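Local coordinates for protein endo-b-1,4-glucanase (Nasutitermes takasagoensis, PDB 1KS8) that probably hydrolyses internal beta-1,4-glucosidic linkages in cellulose and related beta-glucans, as a termite family 9 endoglucanase with an (alpha/alpha)6 catalytic domain, at residues Y5-L9 with L425-V429; Y16-G22 with G50-A55; D143-S149 with F187-Y191; T291-L296 with Q334-A338. One frame throughout, in Å; residues are numbered along the deposited sequence.

Contact 1. Residues Y5-L9 with L425-V429; sequences YKQVL and LAALV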
# COMPACT_ATOMS: atom_id res chain seq x y z
N TYR A 5 15.76 0.58 12.88
CA TYR A 5 14.94 0.77 11.68
C TYR A 5 15.20 -0.29 10.62
O TYR A 5 14.29 -0.68 9.89
CB TYR A 5 15.17 2.16 11.08
CG TYR A 5 14.84 3.28 12.02
CD1 TYR A 5 13.55 3.45 12.52
CD2 TYR A 5 15.83 4.17 12.44
CE1 TYR A 5 13.25 4.48 13.42
CE2 TYR A 5 15.54 5.20 13.33
CZ TYR A 5 14.26 5.34 13.82
OH TYR A 5 13.99 6.35 14.71
N LYS A 6 16.44 -0.76 10.52
CA LYS A 6 16.76 -1.79 9.55
C LYS A 6 15.94 -3.04 9.82
O LYS A 6 15.40 -3.65 8.90
CB LYS A 6 18.25 -2.14 9.60
CG LYS A 6 19.17 -1.04 9.10
CD LYS A 6 20.63 -1.47 9.17
CE LYS A 6 21.56 -0.41 8.60
NZ LYS A 6 21.48 0.87 9.36
N GLN A 7 15.84 -3.42 11.09
CA GLN A 7 15.07 -4.61 11.43
C GLN A 7 13.57 -4.38 11.30
O GLN A 7 12.84 -5.31 10.95
CB GLN A 7 15.40 -5.09 12.85
CG GLN A 7 14.74 -6.42 13.20
CD GLN A 7 15.06 -7.52 12.20
OE1 GLN A 7 14.16 -8.19 11.67
NE2 GLN A 7 16.34 -7.72 11.93
N VAL A 8 13.09 -3.17 11.56
CA VAL A 8 11.66 -2.93 11.41
C VAL A 8 11.32 -3.05 9.92
O VAL A 8 10.27 -3.56 9.55
CB VAL A 8 11.22 -1.55 11.96
CG1 VAL A 8 9.71 -1.40 11.83
CG2 VAL A 8 11.63 -1.42 13.42
N LEU A 9 12.24 -2.59 9.06
CA LEU A 9 12.04 -2.68 7.62
C LEU A 9 11.93 -4.16 7.23
O LEU A 9 11.04 -4.55 6.47
CB LEU A 9 13.22 -2.04 6.87
CG LEU A 9 13.23 -2.15 5.33
CD1 LEU A 9 11.92 -1.64 4.75
CD2 LEU A 9 14.40 -1.35 4.78
N LEU A 425 10.55 3.87 6.48
CA LEU A 425 11.61 3.17 7.19
C LEU A 425 12.85 3.10 6.31
O LEU A 425 13.96 3.31 6.78
CB LEU A 425 11.15 1.76 7.57
CG LEU A 425 10.13 1.69 8.71
CD1 LEU A 425 9.51 0.30 8.76
CD2 LEU A 425 10.82 2.02 10.03
N ALA A 426 12.65 2.80 5.02
CA ALA A 426 13.77 2.73 4.09
C ALA A 426 14.47 4.08 4.03
O ALA A 426 15.70 4.15 3.97
CB ALA A 426 13.27 2.34 2.70
N ALA A 427 13.69 5.16 4.05
CA ALA A 427 14.25 6.51 4.01
C ALA A 427 15.06 6.79 5.27
O ALA A 427 16.16 7.34 5.20
CB ALA A 427 13.13 7.54 3.86
N LEU A 428 14.52 6.42 6.43
CA LEU A 428 15.23 6.65 7.68
C LEU A 428 16.56 5.90 7.69
O LEU A 428 17.57 6.42 8.17
CB LEU A 428 14.37 6.24 8.87
CG LEU A 428 13.13 7.12 9.07
CD1 LEU A 428 12.27 6.55 10.19
CD2 LEU A 428 13.56 8.55 9.39
N VAL A 429 16.56 4.68 7.16
CA VAL A 429 17.79 3.90 7.11
C VAL A 429 18.78 4.56 6.15
O VAL A 429 19.97 4.66 6.45
CB VAL A 429 17.53 2.45 6.63
CG1 VAL A 429 18.86 1.72 6.45
CG2 VAL A 429 16.66 1.72 7.64
O HOH W 1 21.30 3.58 8.76
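Y5, K6, V8 and L9 of the first helix of the (alpha/alpha)6 domain, 5-18, meet L425, A426, L428 and V429 of its last, 415-430, in an antiparallel helix pair. The short axes approach to 9.0 Å and run at 151° to each other, and no direct hydrogen bond crosses between them, so the evidence for the pairing is apolar packing. L425 CD1 lies 3.5 Å from V8 CG1; L425 CD2 also touches V8 and approaches the Y5 ring obliquely, 4.0 Å from CD1 of Y5. One face of that ring receives L428, whose CD1 sits 4.2 Å from the Y5 ring centroid and 20° off the normal, displaced toward the rim, a CH-pi contact. V429 does divide its branches. With CG1 anti to the backbone N (chi1 174°) and CG2 beside it, CG2 faces Y5 CB at 3.8 Å and CG1 meets the aliphatic K6 CG. The K6 chain is extended up to its last bend, at chi4, and its ammonium is linked to the helix backbone through a water: NZ donates to it at 2.8 Å, and the water in turn donates to V429 O. Toward the other end of the segments, L9 CD2 lies 4.2 Å from A426 CA. The phenol of Y5 is spent elsewhere, on D336 and Q332, and I335 of helix 324-341 packs on L425 and L428. Burial of seven of the eight touching residues fits a terminal closure in which the first and last helices of an (alpha/alpha)6 barrel pack together.

Contact 2. Residues Y16-G22 with G50-A55; sequences YEAQRSG and GGYFDA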
# COMPACT_ATOMS: atom_id res chain seq x y z
N TYR A 16 4.40 -8.42 4.58
CA TYR A 16 3.94 -8.63 3.21
C TYR A 16 4.02 -10.11 2.82
O TYR A 16 3.16 -10.60 2.09
CB TYR A 16 4.70 -7.72 2.24
CG TYR A 16 4.18 -6.30 2.28
CD1 TYR A 16 2.88 -6.00 1.85
CD2 TYR A 16 4.94 -5.26 2.82
CE1 TYR A 16 2.36 -4.71 1.96
CE2 TYR A 16 4.43 -3.97 2.93
CZ TYR A 16 3.14 -3.70 2.50
OH TYR A 16 2.63 -2.43 2.61
N GLU A 17 5.02 -10.84 3.31
CA GLU A 17 5.09 -12.26 3.00
C GLU A 17 3.86 -12.95 3.59
O GLU A 17 3.32 -13.89 3.00
CB GLU A 17 6.35 -12.92 3.58
CG GLU A 17 7.66 -12.54 2.89
CD GLU A 17 8.72 -13.61 3.04
OE1 GLU A 17 9.91 -13.32 2.76
OE2 GLU A 17 8.38 -14.75 3.42
N ALA A 18 3.41 -12.47 4.75
CA ALA A 18 2.25 -13.05 5.42
C ALA A 18 0.94 -12.75 4.68
O ALA A 18 -0.07 -13.41 4.92
CB ALA A 18 2.15 -12.52 6.85
N GLN A 19 0.98 -11.77 3.78
CA GLN A 19 -0.20 -11.37 3.01
C GLN A 19 -0.25 -12.01 1.63
O GLN A 19 -1.19 -11.79 0.87
CB GLN A 19 -0.23 -9.85 2.84
CG GLN A 19 -0.42 -9.07 4.13
CD GLN A 19 -1.72 -9.40 4.83
OE1 GLN A 19 -1.75 -10.19 5.77
NE2 GLN A 19 -2.81 -8.81 4.36
N ARG A 20 0.76 -12.80 1.29
CA ARG A 20 0.81 -13.42 -0.03
C ARG A 20 -0.29 -14.45 -0.29
O ARG A 20 -0.57 -15.31 0.54
CB ARG A 20 2.16 -14.09 -0.25
CG ARG A 20 3.32 -13.13 -0.38
CD ARG A 20 4.63 -13.88 -0.42
NE ARG A 20 5.75 -12.98 -0.68
CZ ARG A 20 7.01 -13.38 -0.77
NH1 ARG A 20 7.32 -14.66 -0.63
NH2 ARG A 20 7.96 -12.49 -1.02
N SER A 21 -0.90 -14.33 -1.46
CA SER A 21 -1.93 -15.25 -1.90
C SER A 21 -1.31 -16.11 -3.01
O SER A 21 -0.33 -15.69 -3.65
CB SER A 21 -3.13 -14.48 -2.46
OG SER A 21 -4.14 -15.36 -2.93
N GLY A 22 -1.85 -17.30 -3.22
CA GLY A 22 -1.34 -18.18 -4.27
C GLY A 22 -0.32 -19.19 -3.82
O GLY A 22 -0.26 -19.56 -2.65
N GLY A 50 -2.07 -15.60 -7.12
CA GLY A 50 -1.00 -14.73 -6.69
C GLY A 50 -1.53 -13.43 -6.12
O GLY A 50 -2.70 -13.34 -5.73
N GLY A 51 -0.68 -12.41 -6.07
CA GLY A 51 -1.09 -11.13 -5.52
C GLY A 51 -1.17 -11.17 -4.01
O GLY A 51 -0.80 -12.16 -3.38
N TYR A 52 -1.66 -10.08 -3.42
CA TYR A 52 -1.78 -9.97 -1.98
C TYR A 52 -3.21 -9.97 -1.46
O TYR A 52 -4.10 -9.36 -2.07
CB TYR A 52 -1.15 -8.67 -1.48
CG TYR A 52 0.35 -8.58 -1.58
CD1 TYR A 52 1.16 -9.34 -0.74
CD2 TYR A 52 0.95 -7.71 -2.48
CE1 TYR A 52 2.54 -9.23 -0.80
CE2 TYR A 52 2.34 -7.59 -2.54
CZ TYR A 52 3.13 -8.35 -1.70
OH TYR A 52 4.49 -8.24 -1.73
N PHE A 53 -3.42 -10.64 -0.34
CA PHE A 53 -4.72 -10.61 0.32
C PHE A 53 -4.70 -9.18 0.86
O PHE A 53 -3.66 -8.68 1.29
CB PHE A 53 -4.77 -11.62 1.45
CG PHE A 53 -4.85 -13.05 0.98
CD1 PHE A 53 -5.82 -13.44 0.06
CD2 PHE A 53 -3.98 -14.01 1.49
CE1 PHE A 53 -5.93 -14.78 -0.34
CE2 PHE A 53 -4.08 -15.34 1.09
CZ PHE A 53 -5.05 -15.73 0.18
N ASP A 54 -5.85 -8.52 0.86
CA ASP A 54 -5.89 -7.12 1.28
C ASP A 54 -5.54 -6.79 2.72
O ASP A 54 -4.67 -5.96 2.98
CB ASP A 54 -7.27 -6.53 0.98
CG ASP A 54 -7.34 -5.05 1.31
OD1 ASP A 54 -6.61 -4.26 0.67
OD2 ASP A 54 -8.11 -4.68 2.22
N ALA A 55 -6.22 -7.43 3.66
CA ALA A 55 -6.01 -7.12 5.06
C ALA A 55 -6.06 -8.38 5.92
O ALA A 55 -5.23 -9.26 5.77
CB ALA A 55 -7.08 -6.13 5.51
O HOH W 2 5.97 -10.20 -0.54
O HOH W 3 -4.11 -16.66 -5.48
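The F53 ring carries S21 on one face, with CB 3.5 Å from the F53 ring centroid and 15° off the normal; the Y52 ring has Y16 CD1 over one face and water with the Q19 carbonyl group at its edge. Y16 turns its own edge to that face in a T-shaped pair, centroids 5.7 Å apart and planes at 61°. R20 lies alongside Y52, pointing the same way, and one water joins their ends, accepting from R20 NE and donating to Y52 OH, whose other partner is A95. The backbones of R20 and Y52 form a single beta bridge. F53 N donates to Q19 O at 2.8 Å, nearly in line with the C=O, and S21 N donates to G51 O at 2.9 Å. The Q19 chain, bent at chi2, brings NE2 to A55 O at 2.8 Å; the bond is straight (171°), in the carbonyl plane on a lone pair, and within the amide plane of Q19. H360 takes the other end of this amide. At G22 a side chain would collide with G50 N, and the backbone angles of both G22 and G50 call for glycine. An alanine in place of F53 would keep the backbone bond to Q19 but would probably strip S21 CB of its aromatic cover and open a gap beside it. Since A55 touches E412, predicted to be an active-site residue, Q19 would then be a second-shell group: held by A55 O and H360, its amide is probably fixed in rotation and ties the loop beside E412 to the turn just after helix 5-18.

Contact 3. Residues D143-S149 with F187-Y191; sequences DTSRPGS and FANNY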
# COMPACT_ATOMS: atom_id res chain seq x y z
N ASP A 143 -13.80 -2.79 -17.94
CA ASP A 143 -13.55 -2.90 -19.37
C ASP A 143 -14.07 -1.64 -20.05
O ASP A 143 -14.42 -0.67 -19.37
CB ASP A 143 -14.21 -4.15 -19.97
CG ASP A 143 -15.66 -4.31 -19.58
OD1 ASP A 143 -16.39 -3.30 -19.54
OD2 ASP A 143 -16.08 -5.46 -19.31
N THR A 144 -14.14 -1.63 -21.37
CA THR A 144 -14.60 -0.44 -22.07
C THR A 144 -16.05 -0.04 -21.78
O THR A 144 -16.39 1.14 -21.86
CB THR A 144 -14.43 -0.58 -23.60
OG1 THR A 144 -15.13 -1.74 -24.07
CG2 THR A 144 -12.95 -0.70 -23.95
N SER A 145 -16.89 -1.00 -21.42
CA SER A 145 -18.29 -0.71 -21.11
C SER A 145 -18.48 -0.35 -19.64
O SER A 145 -19.43 0.34 -19.27
CB SER A 145 -19.18 -1.90 -21.47
OG SER A 145 -18.86 -3.04 -20.70
N ARG A 146 -17.57 -0.84 -18.80
CA ARG A 146 -17.60 -0.59 -17.36
C ARG A 146 -16.18 -0.19 -16.98
O ARG A 146 -15.40 -1.02 -16.50
CB ARG A 146 -18.00 -1.87 -16.62
CG ARG A 146 -19.41 -2.35 -16.90
CD ARG A 146 -19.63 -3.74 -16.33
NE ARG A 146 -21.04 -4.11 -16.28
CZ ARG A 146 -21.93 -3.53 -15.49
NH1 ARG A 146 -21.56 -2.56 -14.66
NH2 ARG A 146 -23.20 -3.93 -15.51
N PRO A 147 -15.83 1.09 -17.18
CA PRO A 147 -14.50 1.62 -16.87
C PRO A 147 -14.09 1.76 -15.41
O PRO A 147 -14.89 1.56 -14.50
CB PRO A 147 -14.50 2.96 -17.60
CG PRO A 147 -15.91 3.41 -17.42
CD PRO A 147 -16.70 2.15 -17.72
N GLY A 148 -12.83 2.12 -15.22
CA GLY A 148 -12.29 2.31 -13.88
C GLY A 148 -10.97 3.03 -14.00
O GLY A 148 -9.91 2.43 -13.84
N SER A 149 -11.03 4.33 -14.29
CA SER A 149 -9.84 5.16 -14.45
C SER A 149 -8.93 5.16 -13.23
O SER A 149 -7.71 5.19 -13.37
CB SER A 149 -10.23 6.59 -14.79
OG SER A 149 -11.05 6.64 -15.94
N PHE A 187 -6.11 2.94 -21.36
CA PHE A 187 -7.44 2.45 -21.00
C PHE A 187 -8.08 3.40 -19.99
O PHE A 187 -9.22 3.84 -20.16
CB PHE A 187 -7.31 1.03 -20.42
CG PHE A 187 -8.58 0.48 -19.82
CD1 PHE A 187 -9.82 0.70 -20.42
CD2 PHE A 187 -8.53 -0.29 -18.66
CE1 PHE A 187 -10.98 0.16 -19.88
CE2 PHE A 187 -9.69 -0.84 -18.11
CZ PHE A 187 -10.92 -0.61 -18.72
N ALA A 188 -7.33 3.75 -18.95
CA ALA A 188 -7.82 4.65 -17.91
C ALA A 188 -8.18 6.03 -18.43
O ALA A 188 -9.18 6.62 -18.03
CB ALA A 188 -6.77 4.78 -16.81
N ASN A 189 -7.36 6.56 -19.33
CA ASN A 189 -7.58 7.89 -19.87
C ASN A 189 -8.64 7.97 -20.97
O ASN A 189 -9.38 8.95 -21.06
CB ASN A 189 -6.26 8.47 -20.38
CG ASN A 189 -6.32 9.96 -20.62
OD1 ASN A 189 -6.88 10.70 -19.81
ND2 ASN A 189 -5.75 10.41 -21.73
N ASN A 190 -8.71 6.94 -21.80
CA ASN A 190 -9.67 6.89 -22.91
C ASN A 190 -11.08 6.50 -22.50
O ASN A 190 -12.05 6.82 -23.18
CB ASN A 190 -9.17 5.92 -23.99
CG ASN A 190 -7.89 6.40 -24.66
OD1 ASN A 190 -7.18 5.61 -25.30
ND2 ASN A 190 -7.58 7.68 -24.52
N TYR A 191 -11.20 5.78 -21.39
CA TYR A 191 -12.49 5.33 -20.88
C TYR A 191 -12.60 5.78 -19.43
O TYR A 191 -12.19 5.07 -18.51
CB TYR A 191 -12.58 3.80 -21.00
CG TYR A 191 -12.44 3.32 -22.43
CD1 TYR A 191 -13.55 3.27 -23.28
CD2 TYR A 191 -11.20 2.98 -22.96
CE1 TYR A 191 -13.42 2.89 -24.62
CE2 TYR A 191 -11.06 2.60 -24.30
CZ TYR A 191 -12.17 2.56 -25.12
OH TYR A 191 -12.03 2.20 -26.44
O HOH W 4 -10.95 2.83 -17.37
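T144, P147 and S149, on the loop that leads from strand 139-142 into helix 149-165, pack against the C-terminal end of helix 171-190, where Y191 is the first residue to leave helical geometry. The Y191 ring is covered on one face by T144: CG2 stands 3.7 Å from the Y191 ring centroid, 17° off the normal and shifted toward the rim, in a CH-pi contact. The T144 rotamer (chi1 57°) turns this methyl, rather than OG1, onto the ring. At the root of the tyrosine side chain, P147 CB meets Y191 CB at 4.0 Å. Replacing Y191 by a serine would remove the ring and is likely to leave the T144 methyl without its aromatic floor. The helix end is also gripped by polar bonds. S149 OG donates to A188 O at 2.8 Å, in the carbonyl plane and on a lone pair, and itself accepts from G193 N. One water accepts from G148 N and donates to Y191 O, and its oxygen sits over the centre of one F187 ring face. The F187 rim reaches the loop backbone, CZ lying 3.5 Å from D143 CA. Within that loop D143 OD1 accepts from R146 N at 2.8 Å, an Asx motif, and from S145 OG, which comes from above the carboxylate plane. G148 is at the N-cap position of helix 149-165; with the S149 and water bonds to A188 O and Y191 O, the loop enters one helix of the (alpha/alpha)6 domain while packing on the C-terminal end of the next.

Contact 4. Residues T291-L296 with Q334-A338; sequences TPKGLL and QIDYA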
# COMPACT_ATOMS: atom_id res chain seq x y z
N THR A 291 -2.43 13.90 18.93
CA THR A 291 -2.79 13.33 20.22
C THR A 291 -1.88 14.05 21.22
O THR A 291 -0.90 14.68 20.84
CB THR A 291 -2.49 11.82 20.28
OG1 THR A 291 -1.07 11.61 20.22
CG2 THR A 291 -3.17 11.09 19.13
N PRO A 292 -2.21 13.97 22.52
CA PRO A 292 -1.37 14.64 23.52
C PRO A 292 0.10 14.21 23.45
O PRO A 292 1.00 14.99 23.74
CB PRO A 292 -2.03 14.25 24.84
CG PRO A 292 -3.48 14.18 24.46
CD PRO A 292 -3.43 13.43 23.14
N LYS A 293 0.33 12.96 23.05
CA LYS A 293 1.68 12.44 22.96
C LYS A 293 2.40 12.73 21.64
O LYS A 293 3.51 12.26 21.41
CB LYS A 293 1.69 10.94 23.26
CG LYS A 293 1.36 10.65 24.72
CD LYS A 293 1.44 9.17 25.07
CE LYS A 293 1.16 8.96 26.55
NZ LYS A 293 1.23 7.52 26.95
N GLY A 294 1.75 13.51 20.77
CA GLY A 294 2.39 13.90 19.52
C GLY A 294 2.06 13.21 18.21
O GLY A 294 2.62 13.59 17.18
N LEU A 295 1.18 12.22 18.22
CA LEU A 295 0.83 11.54 16.99
C LEU A 295 -0.15 12.35 16.15
O LEU A 295 -1.15 12.85 16.66
CB LEU A 295 0.20 10.17 17.29
CG LEU A 295 -0.30 9.37 16.08
CD1 LEU A 295 0.89 8.85 15.30
CD2 LEU A 295 -1.18 8.22 16.55
N LEU A 296 0.14 12.50 14.86
CA LEU A 296 -0.77 13.21 13.97
C LEU A 296 -2.08 12.41 13.97
O LEU A 296 -2.06 11.20 13.75
CB LEU A 296 -0.22 13.24 12.54
CG LEU A 296 0.91 14.21 12.23
CD1 LEU A 296 1.50 13.89 10.86
CD2 LEU A 296 0.39 15.64 12.26
N GLN A 334 6.91 10.55 14.03
CA GLN A 334 5.70 9.80 13.73
C GLN A 334 5.99 8.31 13.65
O GLN A 334 5.26 7.50 14.20
CB GLN A 334 5.07 10.32 12.43
CG GLN A 334 4.69 11.79 12.51
CD GLN A 334 3.74 12.07 13.66
OE1 GLN A 334 2.59 11.65 13.65
NE2 GLN A 334 4.23 12.79 14.67
N ILE A 335 7.07 7.96 12.95
CA ILE A 335 7.45 6.56 12.85
C ILE A 335 7.81 6.06 14.25
O ILE A 335 7.41 4.97 14.65
CB ILE A 335 8.66 6.38 11.90
CG1 ILE A 335 8.28 6.84 10.49
CG2 ILE A 335 9.12 4.93 11.90
CD1 ILE A 335 7.07 6.12 9.90
N ASP A 336 8.55 6.88 15.01
CA ASP A 336 8.94 6.49 16.36
C ASP A 336 7.74 6.30 17.29
O ASP A 336 7.79 5.50 18.22
CB ASP A 336 9.91 7.51 16.95
CG ASP A 336 11.30 7.40 16.35
OD1 ASP A 336 11.53 6.45 15.56
OD2 ASP A 336 12.16 8.25 16.66
N TYR A 337 6.66 7.04 17.05
CA TYR A 337 5.48 6.86 17.88
C TYR A 337 4.95 5.46 17.61
O TYR A 337 4.63 4.72 18.54
CB TYR A 337 4.40 7.90 17.55
CG TYR A 337 3.16 7.75 18.40
CD1 TYR A 337 2.26 6.71 18.18
CD2 TYR A 337 2.90 8.63 19.46
CE1 TYR A 337 1.14 6.54 18.99
CE2 TYR A 337 1.78 8.47 20.27
CZ TYR A 337 0.90 7.42 20.03
OH TYR A 337 -0.20 7.24 20.84
N ALA A 338 4.88 5.08 16.33
CA ALA A 338 4.39 3.76 15.97
C ALA A 338 5.26 2.66 16.56
O ALA A 338 4.77 1.58 16.91
CB ALA A 338 4.34 3.61 14.45
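A type I beta turn from T291 to G294, followed by L295 and L296 in extended conformation, lies beside one helical turn of 324-341, with the CA atoms of L295 and Q334 6.1 Å apart. The turn is closed by G294 N donating to T291 O; T291 N donates to L295 O just beyond it, and T291 OG1 also accepts from L295 N. The backbone angles of G294 call for glycine. From the helix, Q334 uses both ends of its amide on this loop: NE2 donates to G294 O at 3.1 Å, nearly straight (173°) and within the amide plane, and OE1 accepts from L296 N at 2.9 Å. The bend at chi2 of Q334 (-57°) folds the chain so that the amide spans both backbone groups. The segments thus join the loop between helices 271-286 and 303-319 to helix 324-341 of the (alpha/alpha)6 domain, away from the predicted catalytic and the calcium-binding residues. One turn on, Y337 presents a ring face to L295, whose CB lies over the ring centre, 3.7 Å from the centroid of Y337 and 9° off the normal. CD2 of L295 continues along the same ring to CE1 of Y337, at 3.8 Å. K293 CB takes the ring edge, in plane, 3.9 Å from Y337 CE2, while its extended chain carries NZ off to G342 O. The Y337 hydroxyl and T291 OG1 share D399 OD1, whose carboxylate also receives K293 N.

How the contacts relate
Contact 1 joins the two ends of the chain's helical domain, and the other three lie between its segments in sequence, in the order 2, 3, 4, each closing before the next opens. Contacts 1 and 2 share helix 5-18, the first near its start and the second at its end, with centres 22 Å apart. Contacts 1 and 4 touch, centres 17 Å apart: Y5 OH lies 2.6 Å from D336 OD1, with apolar packing beside it, so three helices, 5-18, 324-341 and 415-430, meet there. Contact 3 sits across the chain's centre, 38 Å from contact 1 and 40 Å from contact 4. Contacts 2, 3 and 4 tie loops to neighbouring helices or turns round one (alpha/alpha)6 domain that contact 1 closes.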